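Local coordinates for protein FAD-binding oxidoreductase (Gulosibacter chungangensis, PDB 7PBG) that uses an FAD cofactor to oxidise 4-ethylphenol and related 4-alkylphenols, dehydrogenating the alkyl side chain to give products such as 4-vinylphenol, at residues T282-W294 with N380-N392. Residues are numbered along the deposited sequence; the frame is centred on the assembly and turned at random.
With FAD (flavin-adenine dinucleotide), chain C.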
loop_
_atom_site.group_PDB
_atom_site.type_symbol
_atom_site.label_atom_id
_atom_site.label_comp_id
_atom_site.label_asym_id
_atom_site.label_seq_id
_atom_site.Cartn_x
_atom_site.Cartn_y
_atom_site.Cartn_z
ATOM N N THR A 282 6.116 27.950 -18.515
ATOM C CA THR A 282 7.589 27.898 -18.423
ATOM C C THR A 282 8.075 26.447 -18.480
ATOM O O THR A 282 9.137 26.182 -19.130
ATOM C CB THR A 282 8.075 28.579 -17.145
ATOM O OG1 THR A 282 7.460 29.865 -17.121
ATOM C CG2 THR A 282 9.578 28.745 -17.134
ATOM N N PHE A 283 7.357 25.524 -17.836
ATOM C CA PHE A 283 7.800 24.113 -17.778
ATOM C C PHE A 283 7.767 23.580 -19.203
ATOM O O PHE A 283 8.755 23.024 -19.702
ATOM C CB PHE A 283 6.938 23.371 -16.761
ATOM C CG PHE A 283 7.513 22.078 -16.253
ATOM C CD1 PHE A 283 7.084 21.591 -15.040
ATOM C CD2 PHE A 283 8.476 21.378 -16.958
ATOM C CE1 PHE A 283 7.591 20.405 -14.548
ATOM C CE2 PHE A 283 9.003 20.195 -16.456
ATOM C CZ PHE A 283 8.510 19.678 -15.282
ATOM N N ASP A 284 6.647 23.790 -19.905
ATOM C CA ASP A 284 6.564 23.269 -21.287
ATOM C C ASP A 284 7.632 23.936 -22.144
ATOM O O ASP A 284 8.284 23.244 -22.945
ATOM C CB ASP A 284 5.173 23.450 -21.903
ATOM C CG ASP A 284 4.276 22.211 -21.878
ATOM O OD1 ASP A 284 4.681 21.139 -21.310
ATOM O OD2 ASP A 284 3.174 22.323 -22.468
ATOM N N ALA A 285 7.756 25.253 -22.078
ATOM C CA ALA A 285 8.753 25.989 -22.882
ATOM C C ALA A 285 10.144 25.386 -22.654
ATOM O O ALA A 285 10.863 25.104 -23.600
ATOM C CB ALA A 285 8.687 27.455 -22.517
ATOM N N ALA A 286 10.491 25.109 -21.416
ATOM C CA ALA A 286 11.861 24.648 -21.090
ATOM C C ALA A 286 12.145 23.242 -21.666
ATOM O O ALA A 286 13.324 22.889 -21.799
ATOM C CB ALA A 286 12.046 24.722 -19.608
ATOM N N CYS A 287 11.107 22.505 -22.097
ATOM C CA CYS A 287 11.265 21.196 -22.746
ATOM C C CYS A 287 11.547 21.303 -24.235
ATOM O O CYS A 287 11.978 20.279 -24.815
ATOM C CB CYS A 287 10.067 20.303 -22.464
ATOM S SG CYS A 287 9.952 19.885 -20.706
ATOM N N VAL A 288 11.290 22.445 -24.858
ATOM C CA VAL A 288 11.354 22.600 -26.336
ATOM C C VAL A 288 12.088 23.866 -26.731
ATOM O O VAL A 288 12.153 24.141 -27.926
ATOM C CB VAL A 288 9.968 22.643 -26.981
ATOM C CG1 VAL A 288 9.294 21.290 -26.886
ATOM C CG2 VAL A 288 9.134 23.776 -26.411
ATOM N N SER A 289 12.700 24.547 -25.779
ATOM C CA SER A 289 13.392 25.815 -26.083
ATOM C C SER A 289 14.325 26.190 -24.945
ATOM O O SER A 289 14.169 25.660 -23.847
ATOM C CB SER A 289 12.402 26.891 -26.351
ATOM O OG SER A 289 11.721 27.264 -25.136
ATOM N N LYS A 290 15.151 27.198 -25.191
ATOM C CA LYS A 290 16.076 27.788 -24.188
ATOM C C LYS A 290 15.553 29.167 -23.780
ATOM O O LYS A 290 14.788 29.793 -24.518
ATOM C CB LYS A 290 17.474 27.940 -24.782
ATOM C CG LYS A 290 18.146 26.634 -25.136
ATOM C CD LYS A 290 19.616 26.816 -25.487
ATOM C CE LYS A 290 20.326 25.484 -25.620
ATOM N NZ LYS A 290 19.633 24.623 -26.604
ATOM N N ARG A 291 15.924 29.582 -22.585
ATOM C CA ARG A 291 15.395 30.802 -21.960
ATOM C C ARG A 291 15.573 32.005 -22.871
ATOM O O ARG A 291 14.671 32.827 -22.971
ATOM C CB ARG A 291 16.203 31.085 -20.698
ATOM C CG ARG A 291 15.494 32.030 -19.742
ATOM C CD ARG A 291 16.339 32.246 -18.522
ATOM N NE ARG A 291 15.612 32.894 -17.410
ATOM C CZ ARG A 291 15.548 34.194 -17.166
ATOM N NH1 ARG A 291 16.166 35.068 -17.942
ATOM N NH2 ARG A 291 14.851 34.620 -16.116
ATOM N N GLU A 292 16.751 32.122 -23.504
ATOM C CA GLU A 292 17.082 33.334 -24.300
ATOM C C GLU A 292 16.179 33.417 -25.534
ATOM O O GLU A 292 16.101 34.543 -26.133
ATOM C CB GLU A 292 18.552 33.333 -24.664
ATOM C CG GLU A 292 19.397 33.721 -23.458
ATOM C CD GLU A 292 20.879 33.795 -23.764
ATOM O OE1 GLU A 292 21.521 34.681 -23.164
ATOM O OE2 GLU A 292 21.387 32.991 -24.624
ATOM N N GLU A 293 15.513 32.326 -25.924
ATOM C CA GLU A 293 14.576 32.403 -27.084
ATOM C C GLU A 293 13.430 33.332 -26.714
ATOM O O GLU A 293 12.760 33.893 -27.629
ATOM C CB GLU A 293 14.081 31.029 -27.516
ATOM C CG GLU A 293 15.183 30.135 -28.070
ATOM C CD GLU A 293 14.738 28.740 -28.453
ATOM O OE1 GLU A 293 15.370 27.758 -28.037
ATOM O OE2 GLU A 293 13.799 28.635 -29.275
ATOM N N TRP A 294 13.191 33.526 -25.421
ATOM C CA TRP A 294 12.040 34.302 -24.912
ATOM C C TRP A 294 12.479 35.625 -24.290
ATOM O O TRP A 294 11.678 36.591 -24.391
ATOM C CB TRP A 294 11.261 33.467 -23.886
ATOM C CG TRP A 294 11.050 32.085 -24.408
ATOM C CD1 TRP A 294 11.657 30.933 -24.010
ATOM C CD2 TRP A 294 10.221 31.739 -25.529
ATOM N NE1 TRP A 294 11.223 29.884 -24.754
ATOM C CE2 TRP A 294 10.357 30.352 -25.706
ATOM C CE3 TRP A 294 9.381 32.458 -26.371
ATOM C CZ2 TRP A 294 9.670 29.669 -26.696
ATOM C CZ3 TRP A 294 8.731 31.788 -27.380
ATOM C CH2 TRP A 294 8.867 30.408 -27.537
ATOM N N ASN A 380 11.028 8.168 -22.294
ATOM C CA ASN A 380 11.836 9.091 -23.125
ATOM C C ASN A 380 12.700 9.941 -22.195
ATOM O O ASN A 380 12.664 9.734 -20.986
ATOM C CB ASN A 380 10.973 9.911 -24.098
ATOM C CG ASN A 380 9.968 10.806 -23.409
ATOM O OD1 ASN A 380 10.331 11.611 -22.553
ATOM N ND2 ASN A 380 8.695 10.657 -23.768
ATOM N N ARG A 381 13.469 10.853 -22.743
ATOM C CA ARG A 381 14.180 11.849 -21.895
ATOM C C ARG A 381 13.898 13.250 -22.422
ATOM O O ARG A 381 14.726 14.150 -22.285
ATOM C CB ARG A 381 15.662 11.530 -21.860
ATOM C CG ARG A 381 16.310 11.465 -23.221
ATOM C CD ARG A 381 17.750 11.042 -23.023
ATOM N NE ARG A 381 17.855 9.696 -22.483
ATOM C CZ ARG A 381 19.001 9.080 -22.170
ATOM N NH1 ARG A 381 20.161 9.712 -22.269
ATOM N NH2 ARG A 381 18.987 7.848 -21.702
ATOM N N HIS A 382 12.719 13.434 -22.982
ATOM C CA HIS A 382 12.298 14.744 -23.514
ATOM C C HIS A 382 12.524 15.843 -22.470
ATOM O O HIS A 382 13.092 16.860 -22.873
ATOM C CB HIS A 382 10.853 14.659 -24.005
ATOM C CG HIS A 382 10.466 15.838 -24.820
ATOM N ND1 HIS A 382 9.678 16.868 -24.310
ATOM C CD2 HIS A 382 10.789 16.162 -26.088
ATOM C CE1 HIS A 382 9.509 17.778 -25.265
ATOM N NE2 HIS A 382 10.215 17.379 -26.355
ATOM N N SER A 383 12.140 15.649 -21.196
ATOM C CA SER A 383 12.251 16.660 -20.109
ATOM C C SER A 383 13.715 16.940 -19.730
ATOM O O SER A 383 13.910 17.926 -19.018
ATOM C CB SER A 383 11.459 16.289 -18.863
ATOM O OG SER A 383 10.155 15.907 -19.246
ATOM N N ALA A 384 14.688 16.167 -20.214
ATOM C CA ALA A 384 16.137 16.428 -20.032
ATOM C C ALA A 384 16.526 17.753 -20.718
ATOM O O ALA A 384 17.482 18.413 -20.298
ATOM C CB ALA A 384 16.968 15.269 -20.533
ATOM N N ALA A 385 15.750 18.234 -21.671
ATOM C CA ALA A 385 15.973 19.555 -22.290
ATOM C C ALA A 385 15.954 20.700 -21.267
ATOM O O ALA A 385 16.581 21.750 -21.517
ATOM C CB ALA A 385 14.896 19.726 -23.336
ATOM N N VAL A 386 15.281 20.538 -20.118
ATOM C CA VAL A 386 15.229 21.640 -19.134
ATOM C C VAL A 386 16.654 21.938 -18.638
ATOM O O VAL A 386 16.890 23.074 -18.228
ATOM C CB VAL A 386 14.263 21.385 -17.957
ATOM C CG1 VAL A 386 12.885 21.078 -18.470
ATOM C CG2 VAL A 386 14.750 20.326 -16.994
ATOM N N PHE A 387 17.583 20.970 -18.697
ATOM C CA PHE A 387 19.004 21.137 -18.270
ATOM C C PHE A 387 19.730 22.135 -19.186
ATOM O O PHE A 387 20.826 22.617 -18.847
ATOM C CB PHE A 387 19.773 19.804 -18.228
ATOM C CG PHE A 387 19.131 18.724 -17.408
ATOM C CD1 PHE A 387 18.422 19.055 -16.273
ATOM C CD2 PHE A 387 19.208 17.390 -17.775
ATOM C CE1 PHE A 387 17.771 18.083 -15.542
ATOM C CE2 PHE A 387 18.622 16.411 -16.994
ATOM C CZ PHE A 387 17.886 16.766 -15.884
ATOM N N ASP A 388 19.170 22.400 -20.360
ATOM C CA ASP A 388 19.801 23.280 -21.365
ATOM C C ASP A 388 19.074 24.618 -21.384
ATOM O O ASP A 388 19.432 25.463 -22.206
ATOM C CB ASP A 388 19.842 22.639 -22.765
ATOM C CG ASP A 388 20.693 21.384 -22.830
ATOM O OD1 ASP A 388 21.724 21.336 -22.147
ATOM O OD2 ASP A 388 20.270 20.443 -23.504
ATOM N N TRP A 389 18.099 24.843 -20.494
ATOM C CA TRP A 389 17.325 26.117 -20.490
ATOM C C TRP A 389 18.272 27.309 -20.428
ATOM O O TRP A 389 18.037 28.312 -21.106
ATOM C CB TRP A 389 16.415 26.087 -19.271
ATOM C CG TRP A 389 15.513 27.254 -19.049
ATOM C CD1 TRP A 389 15.503 28.024 -17.928
ATOM C CD2 TRP A 389 14.428 27.727 -19.862
ATOM N NE1 TRP A 389 14.537 28.967 -18.002
ATOM C CE2 TRP A 389 13.811 28.776 -19.143
ATOM C CE3 TRP A 389 13.875 27.348 -21.089
ATOM C CZ2 TRP A 389 12.714 29.459 -19.644
ATOM C CZ3 TRP A 389 12.790 28.023 -21.595
ATOM C CH2 TRP A 389 12.225 29.076 -20.866
ATOM N N PHE A 390 19.306 27.173 -19.601
ATOM C CA PHE A 390 20.529 28.001 -19.638
ATOM C C PHE A 390 21.684 27.091 -19.232
ATOM O O PHE A 390 21.471 25.993 -18.703
ATOM C CB PHE A 390 20.357 29.240 -18.758
ATOM C CG PHE A 390 19.963 28.945 -17.335
ATOM C CD1 PHE A 390 20.895 28.427 -16.459
ATOM C CD2 PHE A 390 18.678 29.194 -16.884
ATOM C CE1 PHE A 390 20.551 28.189 -15.138
ATOM C CE2 PHE A 390 18.309 28.897 -15.587
ATOM C CZ PHE A 390 19.255 28.414 -14.707
ATOM N N PRO A 391 22.934 27.547 -19.392
ATOM C CA PRO A 391 24.076 26.679 -19.121
ATOM C C PRO A 391 24.091 26.212 -17.659
ATOM O O PRO A 391 23.949 27.014 -16.796
ATOM C CB PRO A 391 25.305 27.527 -19.520
ATOM C CG PRO A 391 24.754 28.519 -20.492
ATOM C CD PRO A 391 23.341 28.820 -20.027
ATOM N N ASN A 392 24.279 24.911 -17.465
ATOM C CA ASN A 392 24.435 24.266 -16.133
ATOM C C ASN A 392 23.106 24.333 -15.358
ATOM O O ASN A 392 23.131 24.189 -14.133
ATOM C CB ASN A 392 25.558 24.925 -15.301
ATOM C CG ASN A 392 26.806 25.223 -16.099
ATOM O OD1 ASN A 392 27.288 24.379 -16.834
ATOM N ND2 ASN A 392 27.278 26.451 -16.002
HETATM P PA FAD C . 18.388 5.998 -7.205
HETATM O O1A FAD C . 19.195 7.255 -7.187
HETATM O O2A FAD C . 19.073 4.707 -7.580
HETATM O O5B FAD C . 17.760 5.809 -5.780
HETATM C C5B FAD C . 17.158 6.886 -5.075
HETATM C C4B FAD C . 17.292 6.599 -3.600
HETATM O O4B FAD C . 16.542 5.402 -3.239
HETATM C C3B FAD C . 18.715 6.309 -3.095
HETATM O O3B FAD C . 19.437 7.514 -2.855
HETATM C C2B FAD C . 18.455 5.425 -1.865
HETATM O O2B FAD C . 18.121 6.247 -0.762
HETATM C C1B FAD C . 17.273 4.586 -2.340
HETATM N N9A FAD C . 17.634 3.370 -3.021
HETATM C C8A FAD C . 17.669 3.188 -4.367
HETATM N N7A FAD C . 18.009 1.975 -4.691
HETATM C C5A FAD C . 18.271 1.343 -3.499
HETATM C C6A FAD C . 18.626 0.025 -3.194
HETATM N N6A FAD C . 18.884 -0.899 -4.128
HETATM N N1A FAD C . 18.789 -0.280 -1.886
HETATM C C2A FAD C . 18.526 0.672 -0.954
HETATM N N3A FAD C . 18.151 1.933 -1.129
HETATM C C4A FAD C . 18.042 2.206 -2.445
HETATM N N1 FAD C . 10.913 11.608 -10.108
HETATM C C2 FAD C . 9.758 10.969 -10.162
HETATM O O2 FAD C . 9.473 10.076 -9.323
HETATM N N3 FAD C . 8.881 11.184 -11.162
HETATM C C4 FAD C . 9.080 12.130 -12.126
HETATM O O4 FAD C . 8.269 12.234 -13.066
HETATM C C4X FAD C . 10.254 12.858 -12.083
HETATM N N5 FAD C . 10.436 13.775 -12.996
HETATM C C5X FAD C . 11.617 14.474 -12.936
HETATM C C6 FAD C . 11.847 15.446 -13.920
HETATM C C7 FAD C . 13.029 16.159 -13.975
HETATM C C7M FAD C . 13.236 17.186 -15.069
HETATM C C8 FAD C . 14.026 15.882 -13.015
HETATM C C8M FAD C . 15.325 16.630 -13.033
HETATM C C9 FAD C . 13.797 14.953 -12.021
HETATM C C9A FAD C . 12.603 14.212 -11.959
HETATM N N10 FAD C . 12.364 13.225 -11.007
HETATM C C10 FAD C . 11.180 12.504 -11.047
HETATM C "C1'" FAD C . 13.387 12.837 -10.002
HETATM C "C2'" FAD C . 14.323 11.716 -10.484
HETATM O "O2'" FAD C . 14.748 11.942 -11.871
HETATM C "C3'" FAD C . 13.715 10.299 -10.467
HETATM O "O3'" FAD C . 12.986 10.097 -9.281
HETATM C "C4'" FAD C . 14.715 9.146 -10.627
HETATM O "O4'" FAD C . 14.047 7.983 -11.140
HETATM C "C5'" FAD C . 15.386 8.823 -9.319
HETATM O "O5'" FAD C . 16.719 8.330 -9.511
HETATM P P FAD C . 17.019 6.768 -9.642
HETATM O O1P FAD C . 18.352 6.604 -10.310
HETATM O O2P FAD C . 15.819 6.160 -10.295
HETATM O O3P FAD C . 17.101 6.255 -8.129
HETATM O O HOH W 1 16.290 23.917 -23.153
HETATM O O HOH W 2 19.085 30.559 -22.404
#
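Trp389 O is gripped by two donors: Arg291 N, 2.9 Å away in the carbonyl plane and on a lone pair, with a nearly straight bond (170°), and a water that also accepts from Glu292 N. The indole of Trp389, its CG swung anti to the backbone N (chi1 -179°), slots between Ala286 of the helix running through Thr282 and the backbone of Arg291; tryptophan suits the place, offering two broad faces and an N-H. Ala286, small enough for close approach, sets CB over one face, 3.5 Å from Trp389 CE3. Over the opposite face lie CA and CB of Arg291, the latter 3.8 Å from the centroid of the five-membered ring, while Ser289 O meets the rim in plane. Asp426 takes both Trp389 NE1 and, as a salt bridge, Arg291 NE. In this vanillyl-alcohol-oxidase-type flavoprotein, the contact joins a helix beside the large antiparallel sheet to the 3-10 segment 382-388, whose Val386 and Phe387 line the FAD pocket. With an alanine at Trp389, the space between Ala286 and Arg291 would probably be left unfilled and Asp426 would lose its indole donor. Branched Val386 serves two neighbours: CG1 packs 3.9 Å from Cys287 SG, and CG2 reaches the flavin methyl C7M at 4.0 Å.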